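Local coordinates for hypothetical protein PH1313 (Pyrococcus horikoshii, PDB 1VBK) that is of unknown function but probably binds RNA and ATP, as expected of a THUMP-domain relative of the thiamine-biosynthesis protein ThiI, at residues A[215-218]-A[219-223]; A[242-245]-A[246-250]. All blocks are in the same frame, centred on the assembly; numbering follows the deposited sequence.

Overall arrangement
Both contacts belong to the domain related to ThiI, built on a five-stranded parallel sheet with the Rossmann-like order 3-2-1-4-5. Interaction 1 lies in the first turns of helix 215-228, which crosses from strand 204-210 to strand 239-241, at one edge of the sheet within this chain; interaction 2 follows in series, where the chain leaves that edge strand and enters helix 244-254. Their centres are 19 Å apart and their nearest atoms about 9 Å, so they do not touch. They share strand 204-210 as a support, Leu217 and Val220 resting on Tyr209 and Val247 on Ile210. Both are structural packing beside strands 204-210 and 239-241.

Interaction 1: residues A[215-218]-A[219-223]; sequences KNLE and KVRSL
In the beta-alpha-beta crossover that joins strand 204-210 to strand 239-241, the opening turns of helix 215-228 bring Leu217 against Arg221, one turn later. The backbone is regular alpha helix: Lys219 N, Val220 N, Arg221 N and Ser222 N donate to the carbonyls of Lys215, Asn216, Leu217 and Glu218, and the Arg221 N to Leu217 O bond, at 2.8 Å, is the straightest (160°).

Leu217 and Val220 form the buried face. Both touch Tyr209 and Leu238, which suits branched apolar side chains on the sheet side of a helix. Arg221 runs extended from CG to NE, its CG beside the backbone N (chi1 -72°), and this course leads the chain back over the preceding turn, where NE lies 4.1 Å from Leu217 CG. Leu217 CD1 sits over one face of the guanidinium, displaced toward its rim, so a flat cation lies against a methyl. Glu218 OE2 stands 5.1 Å from Arg221 NE, an opposite charge that may add a mild attraction, though the charged atoms do not touch.

On another side of the helix the amide of Asn216 meets the aliphatic part of Lys219, ND2 to CG 3.8 Å, and beyond this point the exposed lysine chain leads away. Ser222 is small enough to fold its hydroxyl back onto the helix. Lys219 O accepts two bonds from the same face of its plane: Leu223 N at 3.2 Å, and Ser222 OG at 2.6 Å, from 40° above that plane.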
loop_
_atom_site.group_PDB
_atom_site.type_symbol
_atom_site.label_atom_id
_atom_site.label_comp_id
_atom_site.label_asym_id
_atom_site.label_seq_id
_atom_site.Cartn_x
_atom_site.Cartn_y
_atom_site.Cartn_z
ATOM N N LYS A 215 22.187 14.667 18.976
ATOM C CA LYS A 215 22.233 15.992 18.372
ATOM C C LYS A 215 21.873 15.954 16.898
ATOM O O LYS A 215 21.402 16.950 16.347
ATOM C CB LYS A 215 23.622 16.617 18.546
ATOM C CG LYS A 215 23.707 17.619 19.691
ATOM C CD LYS A 215 23.226 17.008 21.002
ATOM C CE LYS A 215 23.297 18.011 22.143
ATOM N NZ LYS A 215 22.893 17.397 23.439
ATOM N N ASN A 216 22.096 14.814 16.252
ATOM C CA ASN A 216 21.755 14.708 14.841
ATOM C C ASN A 216 20.241 14.634 14.706
ATOM O O ASN A 216 19.691 14.954 13.651
ATOM C CB ASN A 216 22.398 13.477 14.198
ATOM C CG ASN A 216 22.139 13.407 12.700
ATOM O OD1 ASN A 216 21.879 12.332 12.154
ATOM N ND2 ASN A 216 22.204 14.551 12.031
ATOM N N LEU A 217 19.571 14.216 15.778
ATOM C CA LEU A 217 18.115 14.127 15.765
ATOM C C LEU A 217 17.546 15.537 15.777
ATOM O O LEU A 217 16.562 15.827 15.096
ATOM C CB LEU A 217 17.595 13.357 16.982
ATOM C CG LEU A 217 16.069 13.369 17.141
ATOM C CD1 LEU A 217 15.404 12.889 15.857
ATOM C CD2 LEU A 217 15.667 12.491 18.313
ATOM N N GLU A 218 18.175 16.409 16.559
ATOM C CA GLU A 218 17.747 17.798 16.657
ATOM C C GLU A 218 17.906 18.404 15.266
ATOM O O GLU A 218 17.086 19.206 14.821
ATOM C CB GLU A 218 18.625 18.549 17.662
ATOM C CG GLU A 218 17.912 19.678 18.389
ATOM C CD GLU A 218 16.805 19.171 19.304
ATOM O OE1 GLU A 218 17.112 18.380 20.224
ATOM O OE2 GLU A 218 15.633 19.561 19.105
ATOM N N LYS A 219 18.975 18.004 14.586
ATOM C CA LYS A 219 19.261 18.471 13.237
ATOM C C LYS A 219 18.214 17.921 12.270
ATOM O O LYS A 219 17.798 18.607 11.332
ATOM C CB LYS A 219 20.662 18.013 12.821
ATOM C CG LYS A 219 20.928 18.009 11.319
ATOM C CD LYS A 219 20.792 19.386 10.700
ATOM C CE LYS A 219 21.083 19.331 9.207
ATOM N NZ LYS A 219 20.955 20.663 8.547
ATOM N N VAL A 220 17.783 16.685 12.502
ATOM C CA VAL A 220 16.781 16.070 11.642
ATOM C C VAL A 220 15.409 16.698 11.852
ATOM O O VAL A 220 14.681 16.928 10.890
ATOM C CB VAL A 220 16.697 14.550 11.876
ATOM C CG1 VAL A 220 15.505 13.962 11.116
ATOM C CG2 VAL A 220 17.979 13.893 11.403
ATOM N N ARG A 221 15.056 16.982 13.102
ATOM C CA ARG A 221 13.763 17.598 13.376
ATOM C C ARG A 221 13.651 18.942 12.657
ATOM O O ARG A 221 12.573 19.315 12.195
ATOM C CB ARG A 221 13.553 17.791 14.882
ATOM C CG ARG A 221 13.289 16.498 15.649
ATOM C CD ARG A 221 12.922 16.784 17.099
ATOM N NE ARG A 221 12.695 15.571 17.885
ATOM C CZ ARG A 221 11.717 14.694 17.665
ATOM N NH1 ARG A 221 10.859 14.883 16.670
ATOM N NH2 ARG A 221 11.586 13.631 18.447
ATOM N N SER A 222 14.762 19.666 12.557
ATOM C CA SER A 222 14.746 20.956 11.880
ATOM C C SER A 222 14.600 20.752 10.372
ATOM O O SER A 222 14.024 21.588 9.677
ATOM C CB SER A 222 16.015 21.758 12.205
ATOM O OG SER A 222 17.189 21.030 11.896
ATOM N N LEU A 223 15.116 19.635 9.868
ATOM C CA LEU A 223 14.998 19.330 8.447
ATOM C C LEU A 223 13.534 19.020 8.159
ATOM O O LEU A 223 12.973 19.474 7.162
ATOM C CB LEU A 223 15.859 18.121 8.075
ATOM C CG LEU A 223 17.379 18.309 8.093
ATOM C CD1 LEU A 223 18.059 16.986 7.764
ATOM C CD2 LEU A 223 17.779 19.373 7.082
#

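Interaction 2: residues A[242-245]-A[246-250]; sequences ESFD and RVLKL
The first turn of helix 244-254, entered directly after edge strand 239-241 of the parallel sheet, sets Phe244 against Val247 and Leu248 in an i to i+3 and i+4 apolar cluster. This is the tightly packed part. With CG anti to the backbone N (chi1 -164°), the ring reaches both neighbours, meeting each obliquely: CD1 is 4.1 Å from Val247 CB, while CE2 comes to 3.7 Å from Leu248 CG and touches both of its methyls. A broad aromatic can span two residues one turn on, and it also makes an edge-to-face contact with Phe282. Buried Val247, compact and beta-branched, faces Ala241 and Ile210 on the sheet; Leu248 reaches beyond the chain to pack on Trp21 of the second subunit.

In the backbone, Phe244 O takes a bond from Leu248 N at 3.1 Å and a weak one from Val247 N. Asp245 O receives Lys249 N in the next such bond.

The solvent side is exposed and polar, held by weak bonds and a long ion pair. Asp245 turns its carboxylate back over the start of the helix (chi1 52°), where OD1 receives a weak bond from Arg246 N at 2.7 Å; an acidic residue suits this end, whose amide dipoles would probably favour a negative charge. Ser243 O accepts from Arg246 N too, again weakly. Glu242 and Arg246 are both exposed. The arginine, bent at chi2 and chi3, passes its CG across the carboxylate at a slant, 3.1 Å from Glu242 OE1. Their salt bridge is long, with Glu242 OE2 3.9 Å from Arg246 NE: the oxygen sits far off the plane of the guanidinium, so the two groups attract by charge without a directed bond.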
loop_
_atom_site.group_PDB
_atom_site.type_symbol
_atom_site.label_atom_id
_atom_site.label_comp_id
_atom_site.label_asym_id
_atom_site.label_seq_id
_atom_site.Cartn_x
_atom_site.Cartn_y
_atom_site.Cartn_z
ATOM N N GLU A 242 14.194 3.193 17.082
ATOM C CA GLU A 242 15.390 2.820 17.831
ATOM C C GLU A 242 16.158 1.650 17.217
ATOM O O GLU A 242 17.342 1.474 17.493
ATOM C CB GLU A 242 15.018 2.471 19.279
ATOM C CG GLU A 242 14.136 1.230 19.415
ATOM C CD GLU A 242 12.655 1.525 19.253
ATOM O OE1 GLU A 242 12.289 2.353 18.389
ATOM O OE2 GLU A 242 11.849 0.913 19.990
ATOM N N SER A 243 15.483 0.849 16.397
ATOM C CA SER A 243 16.116 -0.301 15.749
ATOM C C SER A 243 15.362 -0.656 14.469
ATOM O O SER A 243 14.257 -0.168 14.247
ATOM C CB SER A 243 16.146 -1.496 16.706
ATOM O OG SER A 243 14.917 -1.623 17.394
ATOM N N PHE A 244 15.946 -1.509 13.631
ATOM C CA PHE A 244 15.299 -1.856 12.366
ATOM C C PHE A 244 13.964 -2.577 12.510
ATOM O O PHE A 244 13.097 -2.450 11.642
ATOM C CB PHE A 244 16.232 -2.694 11.485
ATOM C CG PHE A 244 15.799 -2.766 10.040
ATOM C CD1 PHE A 244 15.769 -1.618 9.253
ATOM C CD2 PHE A 244 15.410 -3.974 9.474
ATOM C CE1 PHE A 244 15.358 -1.675 7.918
ATOM C CE2 PHE A 244 14.994 -4.045 8.136
ATOM C CZ PHE A 244 14.968 -2.894 7.360
ATOM N N ASP A 245 13.789 -3.333 13.589
ATOM C CA ASP A 245 12.532 -4.044 13.787
ATOM C C ASP A 245 11.365 -3.057 13.822
ATOM O O ASP A 245 10.289 -3.341 13.297
ATOM C CB ASP A 245 12.578 -4.893 15.068
ATOM C CG ASP A 245 13.011 -4.101 16.290
ATOM O OD1 ASP A 245 13.433 -2.944 16.135
ATOM O OD2 ASP A 245 12.938 -4.643 17.414
ATOM N N ARG A 246 11.588 -1.888 14.417
ATOM C CA ARG A 246 10.549 -0.863 14.501
ATOM C C ARG A 246 10.195 -0.305 13.117
ATOM O O ARG A 246 9.057 0.098 12.874
ATOM C CB ARG A 246 11.006 0.276 15.420
ATOM C CG ARG A 246 11.277 -0.156 16.860
ATOM C CD ARG A 246 10.004 -0.645 17.553
ATOM N NE ARG A 246 8.934 0.350 17.481
ATOM C CZ ARG A 246 7.706 0.174 17.965
ATOM N NH1 ARG A 246 7.378 -0.963 18.566
ATOM N NH2 ARG A 246 6.798 1.133 17.839
ATOM N N VAL A 247 11.169 -0.277 12.212
ATOM C CA VAL A 247 10.928 0.215 10.858
ATOM C C VAL A 247 10.025 -0.777 10.114
ATOM O O VAL A 247 9.078 -0.380 9.430
ATOM C CB VAL A 247 12.252 0.382 10.075
ATOM C CG1 VAL A 247 11.964 0.832 8.653
ATOM C CG2 VAL A 247 13.151 1.396 10.781
ATOM N N LEU A 248 10.327 -2.066 10.242
ATOM C CA LEU A 248 9.525 -3.097 9.593
ATOM C C LEU A 248 8.111 -3.061 10.165
ATOM O O LEU A 248 7.138 -3.220 9.434
ATOM C CB LEU A 248 10.142 -4.482 9.808
ATOM C CG LEU A 248 11.494 -4.710 9.120
ATOM C CD1 LEU A 248 12.094 -6.040 9.572
ATOM C CD2 LEU A 248 11.307 -4.682 7.611
ATOM N N LYS A 249 8.000 -2.847 11.474
ATOM C CA LYS A 249 6.691 -2.775 12.113
ATOM C C LYS A 249 5.885 -1.617 11.531
ATOM O O LYS A 249 4.691 -1.752 11.276
ATOM C CB LYS A 249 6.837 -2.587 13.628
ATOM C CG LYS A 249 5.511 -2.488 14.375
ATOM C CD LYS A 249 5.734 -2.391 15.883
ATOM C CE LYS A 249 4.429 -2.165 16.632
ATOM N NZ LYS A 249 3.445 -3.252 16.374
ATOM N N LEU A 250 6.549 -0.482 11.322
ATOM C CA LEU A 250 5.906 0.708 10.768
ATOM C C LEU A 250 5.401 0.420 9.354
ATOM O O LEU A 250 4.280 0.784 8.985
ATOM C CB LEU A 250 6.908 1.865 10.729
ATOM C CG LEU A 250 6.398 3.295 10.531
ATOM C CD1 LEU A 250 5.569 3.726 11.747
ATOM C CD2 LEU A 250 7.586 4.229 10.352
#